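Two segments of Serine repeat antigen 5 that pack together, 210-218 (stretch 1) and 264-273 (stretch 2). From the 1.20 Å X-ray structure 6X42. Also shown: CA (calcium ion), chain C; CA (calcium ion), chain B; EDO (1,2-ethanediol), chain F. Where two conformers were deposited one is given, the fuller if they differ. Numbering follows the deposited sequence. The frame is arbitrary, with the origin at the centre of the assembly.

Stretch 1 210-218: NLCGDDTAD
Stretch 2 (264-273) THCHFNFIHS

Two irregular segments, at least 53 residues apart in sequence wherever they touch, are joined here by a disulfide at one end and, toward the other, linked through a calcium-bound water, a good example of how loops pack when no helix or sheet sets the register. The covalent link is the disulfide between Cys212 SG and Cys266 SG, 2.0 Å long with chi3 of -84°. Both cysteines adopt the m rotamer (chi1 -56° and -65°), although the CA-to-CB bond of Cys266 points toward the partner and that of Cys212 sideways. The His265 ring (chi1 73°, chi2 -97°) lies obliquely beside the bridge, with Cys212 SG 3.5 Å from His265 NE2.

The segments run in the same general direction, so Cys212 meets Cys266, Gly213 meets Phe270 (CA to CA 3.7 Å) and Ala217 meets His272 (CA to CA 6.3 Å). Such a close approach suits glycine. At phi/psi -87/-168, Gly213 N donates to Phe268 O (2.9 Å, 149°), and Gly213 CA makes a CA-H...O contact with Asn269 O at 3.3 Å. An ideal CB here would lie 2.0 Å from Asn269 O, a clash. Water completes the backbone pairing: water 1 lies 2.7 Å from Leu211 O and accepts from Phe270 N (2.9 Å), while water 4 sits between Asp214 O (3.0 Å) and Asn269 O (2.7 Å).

The contact buries 604 Å² over both sides, and Phe268, Phe270 and His272 account for most of stretch 2's share. Phe268 (phi/psi -127/139, chi1 -55°, chi2 114°) points toward stretch 1 and lays one face against the backbone from Asp214 to Asp215; Asp215 CA sits 3.7 Å from the ring centroid, 10° off the normal, a CH-pi contact. Phe270 (-56/-37, chi1 174°) is buried, and its CD1 meets Leu211 CD2 at 3.7 Å; the p,t rotamer of Leu211 brings its end inward although its CB points sideways.

His272 (-71/-45, chi1 178°, chi2 -85°) closes the far end. Its CB packs 3.7 Å from Ala217 CB, and the backbone N of Ala217 lies over one ring face; the small alanine side chain points toward the histidine. His272 ND1 and Ser273 OG share a hydrogen bond of 2.9 Å, while His272 NE2 bonds to water 5 (2.9 Å).

That water, 2.4 Å from the chain C calcium, links the histidine to an ion also held by Asp215 O and Asp215 OD1 (both 2.3 Å). Asp214, pointing away, instead chelates the chain B calcium through OD1 (2.6 Å) and OD2 (2.4 Å).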

# COMPACT_ATOMS: atom_id res chain seq x y z
N ASN A 210 11.84 -10.05 12.35
CA ASN A 210 13.05 -10.38 11.59
C ASN A 210 12.87 -11.77 11.00
O ASN A 210 12.90 -12.77 11.71
CB ASN A 210 14.30 -10.33 12.48
CG ASN A 210 15.60 -10.49 11.67
OD1 ASN A 210 15.83 -9.77 10.71
ND2 ASN A 210 16.46 -11.39 12.11
N LEU A 211 12.71 -11.86 9.69
CA LEU A 211 12.39 -13.14 9.09
C LEU A 211 12.60 -13.07 7.59
O LEU A 211 12.70 -11.99 7.00
CB LEU A 211 10.95 -13.54 9.39
CG LEU A 211 9.83 -12.75 8.70
CD1 LEU A 211 8.53 -13.54 8.87
CD2 LEU A 211 9.71 -11.35 9.24
N CYS A 212 12.65 -14.25 6.99
CA CYS A 212 12.72 -14.39 5.55
C CYS A 212 11.33 -14.34 4.92
O CYS A 212 10.33 -14.70 5.53
CB CYS A 212 13.32 -15.76 5.19
SG CYS A 212 14.96 -16.18 5.90
N GLY A 213 11.30 -13.95 3.65
CA GLY A 213 10.14 -14.12 2.82
C GLY A 213 10.14 -15.48 2.14
O GLY A 213 10.91 -16.39 2.48
N ASP A 214 9.25 -15.61 1.17
CA ASP A 214 9.06 -16.83 0.40
C ASP A 214 9.28 -16.51 -1.07
O ASP A 214 9.47 -15.36 -1.46
CB ASP A 214 7.66 -17.38 0.65
CG ASP A 214 7.47 -17.79 2.09
OD1 ASP A 214 7.92 -18.87 2.52
OD2 ASP A 214 6.90 -17.03 2.87
N ASP A 215 9.18 -17.54 -1.91
CA ASP A 215 9.38 -17.36 -3.33
C ASP A 215 8.29 -16.49 -3.94
O ASP A 215 8.52 -15.81 -4.95
CB ASP A 215 9.37 -18.75 -3.97
CG ASP A 215 9.99 -18.82 -5.34
OD1 ASP A 215 10.60 -17.84 -5.83
OD2 ASP A 215 9.90 -19.95 -5.88
N THR A 216 7.10 -16.49 -3.34
CA THR A 216 5.94 -15.79 -3.84
C THR A 216 5.31 -14.95 -2.74
O THR A 216 5.71 -14.99 -1.57
CB THR A 216 4.90 -16.76 -4.41
OG1 THR A 216 4.38 -17.60 -3.38
CG2 THR A 216 5.50 -17.63 -5.50
N ALA A 217 4.27 -14.20 -3.13
CA ALA A 217 3.50 -13.35 -2.23
C ALA A 217 2.03 -13.49 -2.57
O ALA A 217 1.67 -14.00 -3.64
CB ALA A 217 3.95 -11.89 -2.34
N ASP A 218 1.16 -13.01 -1.65
CA ASP A 218 -0.27 -13.14 -1.85
C ASP A 218 -1.09 -12.09 -1.11
O ASP A 218 -2.32 -12.17 -1.16
CB ASP A 218 -0.76 -14.56 -1.45
CG ASP A 218 -0.55 -14.86 0.03
OD1 ASP A 218 -0.18 -13.93 0.78
OD2 ASP A 218 -0.76 -16.03 0.42
N THR A 264 20.63 -13.26 7.56
CA THR A 264 21.59 -13.32 6.47
C THR A 264 21.38 -14.56 5.60
O THR A 264 21.66 -14.53 4.40
CB THR A 264 23.00 -13.28 7.03
OG1 THR A 264 23.21 -14.41 7.88
CG2 THR A 264 23.20 -12.02 7.83
N HIS A 265 20.87 -15.65 6.18
CA HIS A 265 20.72 -16.88 5.43
C HIS A 265 19.56 -16.86 4.44
O HIS A 265 19.45 -17.78 3.62
CB HIS A 265 20.54 -18.07 6.38
CG HIS A 265 19.20 -18.12 7.03
ND1 HIS A 265 18.97 -17.62 8.29
CD2 HIS A 265 18.02 -18.61 6.60
CE1 HIS A 265 17.70 -17.80 8.61
NE2 HIS A 265 17.10 -18.40 7.60
N CYS A 266 18.70 -15.84 4.47
CA CYS A 266 17.46 -15.89 3.71
C CYS A 266 17.72 -15.91 2.22
O CYS A 266 18.49 -15.10 1.69
CB CYS A 266 16.62 -14.65 4.00
SG CYS A 266 16.04 -14.50 5.65
N HIS A 267 17.05 -16.82 1.51
CA HIS A 267 17.04 -16.75 0.06
C HIS A 267 16.13 -15.63 -0.44
O HIS A 267 16.41 -15.02 -1.47
CB HIS A 267 16.59 -18.09 -0.52
CG HIS A 267 17.47 -19.24 -0.15
ND1 HIS A 267 18.80 -19.08 0.19
CD2 HIS A 267 17.22 -20.57 -0.06
CE1 HIS A 267 19.33 -20.26 0.47
NE2 HIS A 267 18.39 -21.18 0.32
N PHE A 268 15.07 -15.33 0.30
CA PHE A 268 14.08 -14.35 -0.12
C PHE A 268 13.87 -13.31 0.97
O PHE A 268 13.79 -13.65 2.15
CB PHE A 268 12.75 -15.06 -0.34
CG PHE A 268 12.83 -16.20 -1.31
CD1 PHE A 268 12.63 -17.51 -0.90
CD2 PHE A 268 13.11 -15.95 -2.64
CE1 PHE A 268 12.70 -18.56 -1.81
CE2 PHE A 268 13.18 -16.99 -3.55
CZ PHE A 268 12.98 -18.30 -3.12
N ASN A 269 13.74 -12.06 0.55
CA ASN A 269 13.41 -10.98 1.46
C ASN A 269 11.94 -11.04 1.85
O ASN A 269 11.09 -11.46 1.07
CB ASN A 269 13.69 -9.62 0.82
CG ASN A 269 13.77 -8.50 1.83
OD1 ASN A 269 12.77 -7.83 2.14
ND2 ASN A 269 14.95 -8.28 2.36
N PHE A 270 11.64 -10.59 3.08
CA PHE A 270 10.26 -10.50 3.53
C PHE A 270 9.38 -9.66 2.60
O PHE A 270 8.20 -9.99 2.37
CB PHE A 270 10.23 -9.94 4.97
CG PHE A 270 8.85 -9.68 5.48
CD1 PHE A 270 8.07 -10.70 5.97
CD2 PHE A 270 8.33 -8.40 5.44
CE1 PHE A 270 6.78 -10.44 6.41
CE2 PHE A 270 7.05 -8.14 5.88
CZ PHE A 270 6.26 -9.16 6.37
N ILE A 271 9.92 -8.58 2.03
CA ILE A 271 9.21 -7.79 1.05
C ILE A 271 9.46 -8.43 -0.31
O ILE A 271 10.57 -8.40 -0.83
CB ILE A 271 9.67 -6.32 1.05
CG1 ILE A 271 9.48 -5.67 2.43
CG2 ILE A 271 8.97 -5.57 -0.05
CD1 ILE A 271 8.05 -5.61 2.93
N HIS A 272 8.42 -9.00 -0.91
CA HIS A 272 8.56 -9.62 -2.22
C HIS A 272 8.76 -8.59 -3.32
O HIS A 272 9.60 -8.76 -4.22
CB HIS A 272 7.31 -10.47 -2.49
CG HIS A 272 7.32 -11.12 -3.83
ND1 HIS A 272 6.88 -10.47 -4.97
CD2 HIS A 272 7.77 -12.33 -4.23
CE1 HIS A 272 7.07 -11.26 -6.01
NE2 HIS A 272 7.60 -12.40 -5.59
N SER A 273 7.96 -7.54 -3.29
CA SER A 273 7.91 -6.57 -4.36
C SER A 273 7.21 -5.33 -3.86
O SER A 273 6.48 -5.36 -2.86
CB SER A 273 7.21 -7.16 -5.59
OG SER A 273 5.98 -7.76 -5.27
CA CA C . 9.98 -15.82 -6.79
CA CA B . 7.12 -18.33 4.92
C1 EDO F . -4.31 -13.79 1.80
O1 EDO F . -4.18 -13.53 0.40
C2 EDO F . -4.91 -15.17 1.99
O2 EDO F . -6.15 -15.21 1.27
O HOH W 1 13.82 -10.60 4.97
O HOH W 2 9.19 -17.28 5.65
O HOH W 3 14.17 -17.39 2.29
O HOH W 4 9.53 -12.39 -0.91
O HOH W 5 8.58 -14.12 -7.68
O HOH W 6 11.13 -16.18 -8.81